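Local coordinates for protein putative PLP-dependent aminotransferase (Bacillus cereus ATCC 10987, PDB 3JU7) that probably works as a pyridoxal phosphate-dependent transaminase of the DegT/DnrJ/EryC1/StrS family, at residues Q43-G48 with A245-W250; Y103-S108 with K116-D121; S141-E146 with V158-A163; R259-Y264 with Q289-L294. One frame throughout, in Å; residues are numbered along the deposited sequence.

Interaction 1 (Q43-G48 with A245-W250); sequences QTIMSG and ATMKKW
Bends at chi2 (-69°) and chi3 (-65°) curl the long side chain of Met247, a selenomethionine, so that its terminal methyl comes to rest against Thr44, while a chi1 of -66° tucks the Thr44 hydroxyl beside its own backbone N and leaves CG2 to face the partner helix. The closest approach is methyl to methyl, Thr44 CG2 to Met247 CE at 3.7 Å. The two side chains lie alongside each other and head opposite ways, and Thr44 CG2 also lies near Met247 CG, at 4.0 Å. Met247 CE reaches as far as the helix backbone, 3.9 Å from Thr44 O. The next residue, Ile45, adds a looser apolar touch through CG1, 4.3 Å from Met247 SE. The hydroxyl stays out of this greasy patch: Thr44 OG1 bonds back to Arg40 O, one turn earlier in its own helix. Phe49 also lies against Met247, and Phe50 against Ile45. With Thr44 CA and Met247 CA 8.1 Å apart, the selenomethionine bridges the gap between two helix ends. This is helix-to-helix packing in a fold consistent with type I PLP enzymes, joining the C-terminal ends of helices 36-48 and 237-248.

Interaction 2 (Y103-S108 with K116-D121); sequences YFIDIS and KTVLWD
Ile105 meets Val118 and Leu119 through one branch of its side chain. From CA, the bond to CB heads toward helix 116-126, and at CB the chain forks. CG2 takes the branch trans to the backbone N and does all the touching: Ile105 CG2 lies 3.8 Å from Val118 CG1, 3.9 Å from Leu119 N and 4.2 Å from Leu119 CB. The methyl thus settles against the helix at the step between two successive residues, touching backbone as well as side chains. The other branch, CG1, lies beside the backbone N of Ile105 (chi1 -52°), and its tip, Ile105 CD1, comes no nearer to the helix segment than 5.1 Å, from Leu119 CD1. Val118 answers with CG1. Met114 and Thr335 also touch Ile105, while Leu119 goes on to Leu82 of strand 80-84. Strand 101-105, helix 116-126 and the parallel strand 130-133 make up a beta-alpha-beta crossover, with strand 80-84 between the two outer strands of the sheet. Polar business is kept nearby but apart: Asp106, next along the chain, forms a salt bridge to Arg339. What holds Ile105 to the helix is dispersion and the burial of aliphatic carbon, so fit rather than bond direction sets the geometry.

Interaction 3 (S141-E146 with V158-A163); sequences SWMNLE and VVVDAA
Val160 receives two side chains, one on each of its methyls. Met143, a selenomethionine, comes to it tip to tip, CE standing 3.8 Å from Val160 CG1. Leu145 meets the other methyl at a slant, its CD2 3.9 Å from Val160 CG2. Met143 can reach this far because its chain runs straight out from the backbone and turns only at the last torsion (chi3 73°), which swings CE onto the valine. Behind these contacts lie the bonds that shape the loop. Trp142 is the centre of an inverse gamma turn, closed by a weak bond from Met143 N to Ser141 O, and Met143 O accepts from Tyr175 OH. Between the two contacting residues, Asn144 caps the coming helix: Glu146 N donates to Asn144 OD1 at 3.1 Å, nearly straight at the hydrogen (165°) and tilted 23° from the carbonyl plane. On the strand side, Asp161 OD1 takes Ala163 N at 2.9 Å, an Asx turn, while its OD2 bonds to Thr91 OG1 and to N1 of the pyridoxal-modified lysine at position 191. That aspartate-to-pyridine bond is a hallmark of fold type I PLP enzymes, and Val160 directly precedes the aspartate in the chain. Strand 159-161 runs parallel to strand 182-186. Its Val159 packs on helix 62-73, whereas Val160 meets the loop that leads into helix 146-153, with Leu145 reaching across to Ile183 of strand 182-186.

Interaction 4 (R259-Y264 with Q289-L294); sequences RISEWY and QFMPIL
Met291, a selenomethionine, lays its side chain over one face of the Tyr264 ring, a Met-aromatic contact that joins strand 291-294 to helix 250-270. Two methylenes cover the ring: Met291 CG sits 3.9 Å from the Tyr264 centroid and only 9° off the ring normal, a CH-pi contact squarely over the face. Nearer the hydroxyl end, Met291 CB lies 3.8 Å from Tyr264 CE2. The selenium is more remote and oblique, with Met291 SE 5.2 Å from the Tyr264 centroid. Bends at chi2 (54°) and chi3 (64°) turn the end of the chain back and bring CE toward the helix backbone. Tyr264 OH is held by Pro351 O, just beyond strand 347-350, the antiparallel partner of 291-294; the ring is thus fixed at its far end as well as covered on a face. Val361, Ile364 and Val365 of helix 358-368 also touch the tyrosine, placing it between that helix and the two-stranded sheet. Ser261, whose OG bonds to Gln288 OE1, lies one turn back. The selenomethionine methyl closes the contact there, Met291 CE resting 3.8 Å from Tyr264 CB and 4.1 Å from Ser261 CA.

In the fold
From the N terminus, helix 36-48 opens interaction 1, which closes some two hundred residues later at the end of helix 237-248. That wide loop encloses interactions 2 and 3, one after the other. Interaction 2 is a short closure, strand 101-105 with the helix that follows it; interaction 3 ties the loop before helix 146-153 to the strand after it. Those two touch, Lys116 NZ lying 3.8 Å from Asn144 O, whereas interactions 1 and 2 lie on opposite sides of the chain's centre, their centres about 35 Å apart. Interaction 4 opens on the next helix, 250-270, and joins it to strand 291-294, which pairs with 347-350. None of the closures cross.

Interaction 1 (Q43-G48 with A245-W250)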
loop_
_atom_site.group_PDB
_atom_site.type_symbol
_atom_site.label_atom_id
_atom_site.label_comp_id
_atom_site.label_asym_id
_atom_site.label_seq_id
_atom_site.Cartn_x
_atom_site.Cartn_y
_atom_site.Cartn_z
ATOM N N GLN A 43 -11.660 -2.220 17.044
ATOM C CA GLN A 43 -12.714 -2.395 18.038
ATOM C C GLN A 43 -12.987 -1.054 18.711
ATOM O O GLN A 43 -14.125 -0.730 19.031
ATOM C CB GLN A 43 -12.366 -3.478 19.082
ATOM N N THR A 44 -11.936 -0.267 18.892
ATOM C CA THR A 44 -12.052 1.044 19.526
ATOM C C THR A 44 -12.808 1.982 18.630
ATOM O O THR A 44 -13.549 2.832 19.110
ATOM C CB THR A 44 -10.649 1.632 19.808
ATOM O OG1 THR A 44 -10.001 0.804 20.789
ATOM C CG2 THR A 44 -10.719 3.072 20.301
ATOM N N ILE A 45 -12.600 1.851 17.317
ATOM C CA ILE A 45 -13.342 2.663 16.358
ATOM C C ILE A 45 -14.842 2.260 16.331
ATOM O O ILE A 45 -15.731 3.108 16.327
ATOM C CB ILE A 45 -12.712 2.554 14.969
ATOM C CG1 ILE A 45 -11.341 3.259 14.964
ATOM C CG2 ILE A 45 -13.604 3.213 13.924
ATOM C CD1 ILE A 45 -10.511 2.918 13.739
HETATM N N MSE A 46 -15.111 0.964 16.327
HETATM C CA MSE A 46 -16.498 0.467 16.276
HETATM C C MSE A 46 -17.294 0.927 17.484
HETATM O O MSE A 46 -18.418 1.393 17.359
HETATM C CB MSE A 46 -16.529 -1.071 16.128
HETATM C CG MSE A 46 -16.133 -1.532 14.748
HETATM SE SE MSE A 46 -17.240 -0.737 13.363
HETATM C CE MSE A 46 -18.958 -1.150 14.185
ATOM N N SER A 47 -16.681 0.844 18.651
ATOM C CA SER A 47 -17.327 1.300 19.869
ATOM C C SER A 47 -17.400 2.803 19.966
ATOM O O SER A 47 -18.405 3.367 20.385
ATOM C CB SER A 47 -16.561 0.811 21.084
ATOM O OG SER A 47 -16.772 -0.564 21.208
ATOM N N GLY A 48 -16.307 3.444 19.613
ATOM C CA GLY A 48 -16.175 4.876 19.808
ATOM C C GLY A 48 -16.943 5.664 18.781
ATOM O O GLY A 48 -17.601 6.631 19.131
ATOM N N ALA A 245 -3.394 5.748 19.866
ATOM C CA ALA A 245 -2.995 6.903 20.663
ATOM C C ALA A 245 -3.669 8.135 20.122
ATOM O O ALA A 245 -3.924 9.067 20.870
ATOM C CB ALA A 245 -1.438 7.093 20.675
ATOM N N THR A 246 -3.897 8.159 18.812
ATOM C CA THR A 246 -4.564 9.271 18.195
ATOM C C THR A 246 -6.045 9.299 18.585
ATOM O O THR A 246 -6.617 10.380 18.673
ATOM C CB THR A 246 -4.420 9.238 16.685
ATOM O OG1 THR A 246 -3.032 9.246 16.358
ATOM C CG2 THR A 246 -5.116 10.458 16.026
HETATM N N MSE A 247 -6.652 8.127 18.827
HETATM C CA MSE A 247 -8.006 8.064 19.341
HETATM C C MSE A 247 -8.071 8.688 20.723
HETATM O O MSE A 247 -9.052 9.336 21.043
HETATM C CB MSE A 247 -8.568 6.620 19.444
HETATM C CG MSE A 247 -8.956 5.960 18.134
HETATM SE SE MSE A 247 -10.518 6.770 17.339
HETATM C CE MSE A 247 -11.721 6.244 18.756
ATOM N N LYS A 248 -7.065 8.480 21.560
ATOM C CA LYS A 248 -7.165 9.024 22.908
ATOM C C LYS A 248 -7.001 10.561 22.919
ATOM O O LYS A 248 -7.585 11.252 23.757
ATOM C CB LYS A 248 -6.260 8.256 23.896
ATOM C CG LYS A 248 -4.800 8.691 24.045
ATOM C CD LYS A 248 -3.997 7.798 25.076
ATOM C CE LYS A 248 -2.448 7.747 24.745
ATOM N NZ LYS A 248 -1.563 6.950 25.664
ATOM N N LYS A 249 -6.255 11.112 21.960
ATOM C CA LYS A 249 -6.044 12.569 21.895
ATOM C C LYS A 249 -6.951 13.233 20.869
ATOM O O LYS A 249 -6.776 14.428 20.545
ATOM C CB LYS A 249 -4.586 12.893 21.537
ATOM C CG LYS A 249 -3.557 12.134 22.350
ATOM C CD LYS A 249 -3.599 12.469 23.819
ATOM C CE LYS A 249 -2.956 13.799 24.118
ATOM N NZ LYS A 249 -2.578 13.867 25.566
ATOM N N TRP A 250 -7.906 12.473 20.336
ATOM C CA TRP A 250 -8.704 12.978 19.249
ATOM C C TRP A 250 -9.591 14.152 19.653
ATOM O O TRP A 250 -9.841 15.022 18.828
ATOM C CB TRP A 250 -9.560 11.878 18.656
ATOM C CG TRP A 250 -10.507 12.412 17.650
ATOM C CD1 TRP A 250 -11.852 12.416 17.723
ATOM C CD2 TRP A 250 -10.168 13.065 16.432
ATOM N NE1 TRP A 250 -12.390 12.994 16.604
ATOM C CE2 TRP A 250 -11.373 13.403 15.792
ATOM C CE3 TRP A 250 -8.959 13.373 15.807
ATOM C CZ2 TRP A 250 -11.415 14.071 14.571
ATOM C CZ3 TRP A 250 -8.996 14.028 14.570
ATOM C CH2 TRP A 250 -10.218 14.363 13.971
#

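Interaction 2 (Y103-S108 with K116-D121)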
loop_
_atom_site.group_PDB
_atom_site.type_symbol
_atom_site.label_atom_id
_atom_site.label_comp_id
_atom_site.label_asym_id
_atom_site.label_seq_id
_atom_site.Cartn_x
_atom_site.Cartn_y
_atom_site.Cartn_z
ATOM N N TYR A 103 -15.769 8.633 -15.307
ATOM C CA TYR A 103 -16.760 9.415 -16.049
ATOM C C TYR A 103 -17.172 10.576 -15.135
ATOM O O TYR A 103 -17.872 10.376 -14.116
ATOM C CB TYR A 103 -17.967 8.569 -16.396
ATOM C CG TYR A 103 -18.832 9.113 -17.540
ATOM C CD1 TYR A 103 -19.417 10.382 -17.485
ATOM C CD2 TYR A 103 -19.051 8.344 -18.676
ATOM C CE1 TYR A 103 -20.215 10.845 -18.517
ATOM C CE2 TYR A 103 -19.835 8.812 -19.715
ATOM C CZ TYR A 103 -20.408 10.051 -19.629
ATOM O OH TYR A 103 -21.169 10.470 -20.694
ATOM N N PHE A 104 -16.723 11.788 -15.477
ATOM C CA PHE A 104 -16.857 12.893 -14.539
ATOM C C PHE A 104 -18.239 13.570 -14.591
ATOM O O PHE A 104 -18.786 13.832 -15.681
ATOM C CB PHE A 104 -15.759 13.926 -14.763
ATOM C CG PHE A 104 -14.368 13.415 -14.554
ATOM C CD1 PHE A 104 -13.940 12.999 -13.296
ATOM C CD2 PHE A 104 -13.467 13.379 -15.597
ATOM C CE1 PHE A 104 -12.648 12.557 -13.099
ATOM C CE2 PHE A 104 -12.173 12.929 -15.400
ATOM C CZ PHE A 104 -11.769 12.510 -14.153
ATOM N N ILE A 105 -18.759 13.878 -13.391
ATOM C CA ILE A 105 -20.081 14.450 -13.177
ATOM C C ILE A 105 -19.887 15.822 -12.491
ATOM O O ILE A 105 -19.161 15.937 -11.466
ATOM C CB ILE A 105 -20.925 13.508 -12.246
ATOM C CG1 ILE A 105 -20.925 12.059 -12.771
ATOM C CG2 ILE A 105 -22.394 14.043 -11.962
ATOM C CD1 ILE A 105 -21.426 11.858 -14.187
ATOM N N ASP A 106 -20.584 16.843 -13.001
ATOM C CA ASP A 106 -20.533 18.181 -12.413
ATOM C C ASP A 106 -20.983 18.242 -10.940
ATOM O O ASP A 106 -21.719 17.365 -10.457
ATOM C CB ASP A 106 -21.412 19.119 -13.203
ATOM C CG ASP A 106 -20.862 20.523 -13.248
ATOM O OD1 ASP A 106 -19.671 20.732 -12.864
ATOM O OD2 ASP A 106 -21.618 21.396 -13.720
ATOM N N ILE A 107 -20.561 19.297 -10.248
ATOM C CA ILE A 107 -20.905 19.489 -8.823
ATOM C C ILE A 107 -21.927 20.641 -8.649
ATOM O O ILE A 107 -22.077 21.479 -9.526
ATOM C CB ILE A 107 -19.628 19.794 -7.973
ATOM C CG1 ILE A 107 -18.812 20.985 -8.547
ATOM C CG2 ILE A 107 -18.697 18.575 -7.912
ATOM C CD1 ILE A 107 -17.807 21.576 -7.538
ATOM N N SER A 108 -22.626 20.660 -7.516
ATOM C CA SER A 108 -23.396 21.815 -7.120
ATOM C C SER A 108 -22.468 22.977 -6.776
ATOM O O SER A 108 -21.413 22.791 -6.189
ATOM C CB SER A 108 -24.307 21.481 -5.951
ATOM O OG SER A 108 -25.310 20.570 -6.392
ATOM N N LYS A 116 -26.686 15.336 -7.690
ATOM C CA LYS A 116 -27.401 14.061 -7.758
ATOM C C LYS A 116 -28.361 13.964 -8.942
ATOM O O LYS A 116 -28.523 12.910 -9.515
ATOM C CB LYS A 116 -28.072 13.734 -6.402
ATOM C CG LYS A 116 -27.021 13.137 -5.385
ATOM C CD LYS A 116 -27.453 13.081 -3.902
ATOM C CE LYS A 116 -27.338 14.452 -3.242
ATOM N NZ LYS A 116 -27.349 14.370 -1.755
ATOM N N THR A 117 -28.929 15.084 -9.342
ATOM C CA THR A 117 -29.789 15.126 -10.502
ATOM C C THR A 117 -29.033 14.739 -11.745
ATOM O O THR A 117 -29.490 13.919 -12.540
ATOM C CB THR A 117 -30.343 16.529 -10.697
ATOM O OG1 THR A 117 -31.170 16.834 -9.585
ATOM C CG2 THR A 117 -31.169 16.630 -11.934
ATOM N N VAL A 118 -27.856 15.326 -11.907
ATOM C CA VAL A 118 -27.043 15.050 -13.078
ATOM C C VAL A 118 -26.525 13.604 -13.009
ATOM O O VAL A 118 -26.504 12.917 -14.017
ATOM C CB VAL A 118 -25.930 16.109 -13.222
ATOM C CG1 VAL A 118 -24.924 15.698 -14.301
ATOM C CG2 VAL A 118 -26.583 17.522 -13.518
ATOM N N LEU A 119 -26.186 13.127 -11.810
ATOM C CA LEU A 119 -25.694 11.771 -11.634
ATOM C C LEU A 119 -26.783 10.739 -12.044
ATOM O O LEU A 119 -26.510 9.818 -12.830
ATOM C CB LEU A 119 -25.225 11.551 -10.178
ATOM C CG LEU A 119 -24.947 10.113 -9.717
ATOM C CD1 LEU A 119 -23.905 9.370 -10.565
ATOM C CD2 LEU A 119 -24.519 10.079 -8.252
ATOM N N TRP A 120 -28.012 10.932 -11.543
ATOM C CA TRP A 120 -29.173 10.062 -11.849
ATOM C C TRP A 120 -29.462 9.999 -13.342
ATOM O O TRP A 120 -29.686 8.935 -13.923
ATOM C CB TRP A 120 -30.431 10.591 -11.153
ATOM C CG TRP A 120 -30.855 9.874 -9.911
ATOM C CD1 TRP A 120 -32.080 9.304 -9.674
ATOM C CD2 TRP A 120 -30.075 9.648 -8.732
ATOM N NE1 TRP A 120 -32.106 8.743 -8.419
ATOM C CE2 TRP A 120 -30.889 8.942 -7.819
ATOM C CE3 TRP A 120 -28.766 9.968 -8.361
ATOM C CZ2 TRP A 120 -30.434 8.552 -6.561
ATOM C CZ3 TRP A 120 -28.320 9.587 -7.112
ATOM C CH2 TRP A 120 -29.150 8.886 -6.228
ATOM N N ASP A 121 -29.478 11.155 -13.983
ATOM C CA ASP A 121 -29.784 11.153 -15.398
ATOM C C ASP A 121 -28.735 10.340 -16.087
ATOM O O ASP A 121 -29.045 9.540 -16.978
ATOM C CB ASP A 121 -29.861 12.576 -15.965
ATOM C CG ASP A 121 -31.111 13.332 -15.507
ATOM O OD1 ASP A 121 -32.019 12.743 -14.882
ATOM O OD2 ASP A 121 -31.193 14.541 -15.783
#

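Interaction 3 (S141-E146 with V158-A163)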
loop_
_atom_site.group_PDB
_atom_site.type_symbol
_atom_site.label_atom_id
_atom_site.label_comp_id
_atom_site.label_asym_id
_atom_site.label_seq_id
_atom_site.Cartn_x
_atom_site.Cartn_y
_atom_site.Cartn_z
ATOM N N SER A 141 -16.732 17.006 4.798
ATOM C CA SER A 141 -17.991 17.614 5.149
ATOM C C SER A 141 -19.085 16.581 5.154
ATOM O O SER A 141 -18.884 15.409 4.778
ATOM C CB SER A 141 -18.309 18.735 4.152
ATOM O OG SER A 141 -18.509 18.206 2.867
ATOM N N TRP A 142 -20.256 17.031 5.566
ATOM C CA TRP A 142 -21.371 16.148 5.738
ATOM C C TRP A 142 -22.211 16.064 4.480
ATOM O O TRP A 142 -23.237 16.719 4.360
ATOM C CB TRP A 142 -22.191 16.636 6.904
ATOM C CG TRP A 142 -23.118 15.662 7.432
ATOM C CD1 TRP A 142 -24.430 15.514 7.101
ATOM C CD2 TRP A 142 -22.842 14.715 8.466
ATOM N NE1 TRP A 142 -24.986 14.527 7.863
ATOM C CE2 TRP A 142 -24.038 14.009 8.704
ATOM C CE3 TRP A 142 -21.700 14.401 9.219
ATOM C CZ2 TRP A 142 -24.127 12.980 9.641
ATOM C CZ3 TRP A 142 -21.776 13.383 10.148
ATOM C CH2 TRP A 142 -22.990 12.671 10.355
HETATM N N MSE A 143 -21.738 15.260 3.536
HETATM C CA MSE A 143 -22.483 14.945 2.310
HETATM C C MSE A 143 -23.467 13.859 2.656
HETATM O O MSE A 143 -23.087 12.720 2.946
HETATM C CB MSE A 143 -21.553 14.456 1.226
HETATM C CG MSE A 143 -22.256 14.089 -0.064
HETATM SE SE MSE A 143 -20.979 13.422 -1.333
HETATM C CE MSE A 143 -20.588 11.667 -0.549
ATOM N N ASN A 144 -24.745 14.213 2.645
ATOM C CA ASN A 144 -25.781 13.307 3.061
ATOM C C ASN A 144 -25.816 12.094 2.147
ATOM O O ASN A 144 -25.671 12.245 0.944
ATOM C CB ASN A 144 -27.136 14.002 3.036
ATOM C CG ASN A 144 -28.153 13.283 3.885
ATOM O OD1 ASN A 144 -28.736 12.254 3.471
ATOM N ND2 ASN A 144 -28.368 13.809 5.106
ATOM N N LEU A 145 -26.040 10.905 2.717
ATOM C CA LEU A 145 -25.929 9.644 1.967
ATOM C C LEU A 145 -27.256 8.939 1.665
ATOM O O LEU A 145 -27.233 7.829 1.126
ATOM C CB LEU A 145 -24.983 8.672 2.701
ATOM C CG LEU A 145 -23.540 9.156 2.816
ATOM C CD1 LEU A 145 -22.721 8.191 3.639
ATOM C CD2 LEU A 145 -22.950 9.328 1.419
ATOM N N GLU A 146 -28.393 9.568 2.006
ATOM C CA GLU A 146 -29.721 9.011 1.712
ATOM C C GLU A 146 -29.883 8.545 0.253
ATOM O O GLU A 146 -30.319 7.458 0.010
ATOM C CB GLU A 146 -30.821 10.039 2.025
ATOM N N VAL A 158 -21.953 1.909 -4.535
ATOM C CA VAL A 158 -21.379 3.192 -4.156
ATOM C C VAL A 158 -20.261 2.999 -3.141
ATOM O O VAL A 158 -20.415 2.282 -2.150
ATOM C CB VAL A 158 -22.416 4.070 -3.492
ATOM C CG1 VAL A 158 -21.758 5.371 -3.038
ATOM C CG2 VAL A 158 -23.655 4.230 -4.410
ATOM N N VAL A 159 -19.122 3.606 -3.433
ATOM C CA VAL A 159 -18.003 3.639 -2.537
ATOM C C VAL A 159 -17.721 5.117 -2.388
ATOM O O VAL A 159 -17.380 5.835 -3.383
ATOM C CB VAL A 159 -16.758 2.906 -3.086
ATOM C CG1 VAL A 159 -15.543 3.293 -2.255
ATOM C CG2 VAL A 159 -16.957 1.369 -3.122
ATOM N N VAL A 160 -17.842 5.572 -1.148
ATOM C CA VAL A 160 -17.710 7.006 -0.827
ATOM C C VAL A 160 -16.285 7.325 -0.402
ATOM O O VAL A 160 -15.778 6.721 0.568
ATOM C CB VAL A 160 -18.658 7.398 0.311
ATOM C CG1 VAL A 160 -18.405 8.850 0.762
ATOM C CG2 VAL A 160 -20.122 7.157 -0.109
ATOM N N ASP A 161 -15.626 8.199 -1.171
ATOM C CA ASP A 161 -14.339 8.783 -0.772
ATOM C C ASP A 161 -14.575 9.898 0.257
ATOM O O ASP A 161 -14.966 11.004 -0.074
ATOM C CB ASP A 161 -13.582 9.321 -1.991
ATOM C CG ASP A 161 -12.181 9.826 -1.659
ATOM O OD1 ASP A 161 -11.897 10.146 -0.485
ATOM O OD2 ASP A 161 -11.355 9.950 -2.595
ATOM N N ALA A 162 -14.321 9.575 1.511
ATOM C CA ALA A 162 -14.408 10.494 2.622
ATOM C C ALA A 162 -13.011 10.592 3.237
ATOM O O ALA A 162 -12.870 10.643 4.452
ATOM C CB ALA A 162 -15.440 9.971 3.654
ATOM N N ALA A 163 -11.989 10.583 2.380
ATOM C CA ALA A 163 -10.580 10.541 2.809
ATOM C C ALA A 163 -10.265 11.495 3.943
ATOM O O ALA A 163 -9.639 11.098 4.910
ATOM C CB ALA A 163 -9.620 10.780 1.616
#

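Interaction 4 (R259-Y264 with Q289-L294)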
loop_
_atom_site.group_PDB
_atom_site.type_symbol
_atom_site.label_atom_id
_atom_site.label_comp_id
_atom_site.label_asym_id
_atom_site.label_seq_id
_atom_site.Cartn_x
_atom_site.Cartn_y
_atom_site.Cartn_z
ATOM N N ARG A 259 -11.677 25.263 16.991
ATOM C CA ARG A 259 -11.351 26.608 17.452
ATOM C C ARG A 259 -10.772 27.449 16.341
ATOM O O ARG A 259 -11.170 28.592 16.185
ATOM C CB ARG A 259 -10.332 26.596 18.590
ATOM C CG ARG A 259 -10.937 26.381 19.960
ATOM C CD ARG A 259 -10.326 27.317 21.021
ATOM N NE ARG A 259 -8.865 27.422 20.919
ATOM C CZ ARG A 259 -7.991 26.509 21.351
ATOM N NH1 ARG A 259 -8.403 25.384 21.933
ATOM N NH2 ARG A 259 -6.686 26.724 21.204
ATOM N N ILE A 260 -9.805 26.902 15.602
ATOM C CA ILE A 260 -9.148 27.655 14.523
ATOM C C ILE A 260 -10.164 27.994 13.418
ATOM O O ILE A 260 -10.202 29.125 12.921
ATOM C CB ILE A 260 -7.929 26.914 13.959
ATOM C CG1 ILE A 260 -6.865 26.760 15.041
ATOM C CG2 ILE A 260 -7.317 27.673 12.825
ATOM C CD1 ILE A 260 -5.835 25.703 14.701
ATOM N N SER A 261 -11.018 27.032 13.090
ATOM C CA SER A 261 -12.109 27.266 12.128
ATOM C C SER A 261 -13.037 28.399 12.563
ATOM O O SER A 261 -13.334 29.289 11.764
ATOM C CB SER A 261 -12.956 26.007 11.923
ATOM O OG SER A 261 -12.197 24.961 11.343
ATOM N N GLU A 262 -13.491 28.334 13.823
ATOM C CA GLU A 262 -14.317 29.372 14.431
ATOM C C GLU A 262 -13.633 30.733 14.285
ATOM O O GLU A 262 -14.281 31.716 13.916
ATOM C CB GLU A 262 -14.558 29.103 15.938
ATOM C CG GLU A 262 -15.415 27.848 16.321
ATOM C CD GLU A 262 -15.539 27.671 17.851
ATOM O OE1 GLU A 262 -15.578 28.697 18.563
ATOM O OE2 GLU A 262 -15.600 26.521 18.355
ATOM N N TRP A 263 -12.334 30.800 14.587
ATOM C CA TRP A 263 -11.599 32.057 14.463
ATOM C C TRP A 263 -11.605 32.569 13.017
ATOM O O TRP A 263 -11.745 33.769 12.740
ATOM C CB TRP A 263 -10.144 31.901 14.908
ATOM C CG TRP A 263 -9.934 31.758 16.366
ATOM C CD1 TRP A 263 -10.726 32.251 17.368
ATOM C CD2 TRP A 263 -8.809 31.140 17.013
ATOM N NE1 TRP A 263 -10.181 31.950 18.581
ATOM C CE2 TRP A 263 -9.004 31.273 18.397
ATOM C CE3 TRP A 263 -7.658 30.493 16.552
ATOM C CZ2 TRP A 263 -8.101 30.766 19.328
ATOM C CZ3 TRP A 263 -6.768 29.987 17.474
ATOM C CH2 TRP A 263 -6.994 30.117 18.843
ATOM N N TYR A 264 -11.400 31.657 12.092
ATOM C CA TYR A 264 -11.427 32.017 10.697
ATOM C C TYR A 264 -12.783 32.646 10.353
ATOM O O TYR A 264 -12.836 33.691 9.702
ATOM C CB TYR A 264 -11.170 30.787 9.829
ATOM C CG TYR A 264 -9.807 30.706 9.166
ATOM C CD1 TYR A 264 -9.406 31.659 8.234
ATOM C CD2 TYR A 264 -8.956 29.649 9.421
ATOM C CE1 TYR A 264 -8.179 31.567 7.604
ATOM C CE2 TYR A 264 -7.736 29.557 8.799
ATOM C CZ TYR A 264 -7.348 30.500 7.881
ATOM O OH TYR A 264 -6.139 30.354 7.213
ATOM N N GLN A 289 -9.119 20.162 7.339
ATOM C CA GLN A 289 -7.728 19.894 7.011
ATOM C C GLN A 289 -7.027 21.222 6.698
ATOM O O GLN A 289 -5.847 21.384 6.921
ATOM C CB GLN A 289 -7.732 19.015 5.759
ATOM C CG GLN A 289 -6.443 18.503 5.303
ATOM C CD GLN A 289 -6.614 17.580 4.126
ATOM O OE1 GLN A 289 -5.635 17.065 3.601
ATOM N NE2 GLN A 289 -7.865 17.391 3.676
ATOM N N PHE A 290 -7.784 22.121 6.092
ATOM C CA PHE A 290 -7.372 23.479 5.721
ATOM C C PHE A 290 -8.698 24.255 5.613
ATOM O O PHE A 290 -9.761 23.675 5.871
ATOM C CB PHE A 290 -6.589 23.512 4.397
ATOM C CG PHE A 290 -7.202 22.697 3.284
ATOM C CD1 PHE A 290 -8.227 23.224 2.490
ATOM C CD2 PHE A 290 -6.736 21.404 3.012
ATOM C CE1 PHE A 290 -8.785 22.469 1.433
ATOM C CE2 PHE A 290 -7.268 20.632 1.956
ATOM C CZ PHE A 290 -8.289 21.157 1.152
HETATM N N MSE A 291 -8.643 25.551 5.294
HETATM C CA MSE A 291 -9.842 26.376 5.256
HETATM C C MSE A 291 -10.159 26.651 3.782
HETATM O O MSE A 291 -9.486 27.456 3.128
HETATM C CB MSE A 291 -9.645 27.670 6.076
HETATM C CG MSE A 291 -10.748 28.709 5.909
HETATM SE SE MSE A 291 -12.525 28.050 6.244
HETATM C CE MSE A 291 -12.262 27.651 8.085
ATOM N N PRO A 292 -11.151 25.948 3.237
ATOM C CA PRO A 292 -11.527 26.200 1.856
ATOM C C PRO A 292 -12.445 27.416 1.745
ATOM O O PRO A 292 -13.313 27.613 2.605
ATOM C CB PRO A 292 -12.261 24.918 1.432
ATOM C CG PRO A 292 -12.239 24.012 2.605
ATOM C CD PRO A 292 -11.942 24.853 3.812
ATOM N N ILE A 293 -12.249 28.221 0.701
ATOM C CA ILE A 293 -13.065 29.408 0.519
ATOM C C ILE A 293 -13.072 29.812 -0.948
ATOM O O ILE A 293 -12.086 29.606 -1.670
ATOM C CB ILE A 293 -12.586 30.580 1.418
ATOM C CG1 ILE A 293 -13.675 31.657 1.528
ATOM C CG2 ILE A 293 -11.273 31.180 0.891
ATOM C CD1 ILE A 293 -13.404 32.685 2.584
ATOM N N LEU A 294 -14.206 30.330 -1.408
ATOM C CA LEU A 294 -14.270 30.843 -2.757
ATOM C C LEU A 294 -13.910 32.302 -2.661
ATOM O O LEU A 294 -14.408 33.013 -1.782
ATOM C CB LEU A 294 -15.655 30.691 -3.369
ATOM C CG LEU A 294 -16.274 29.295 -3.485
ATOM C CD1 LEU A 294 -17.581 29.402 -4.328
ATOM C CD2 LEU A 294 -15.294 28.268 -4.043
#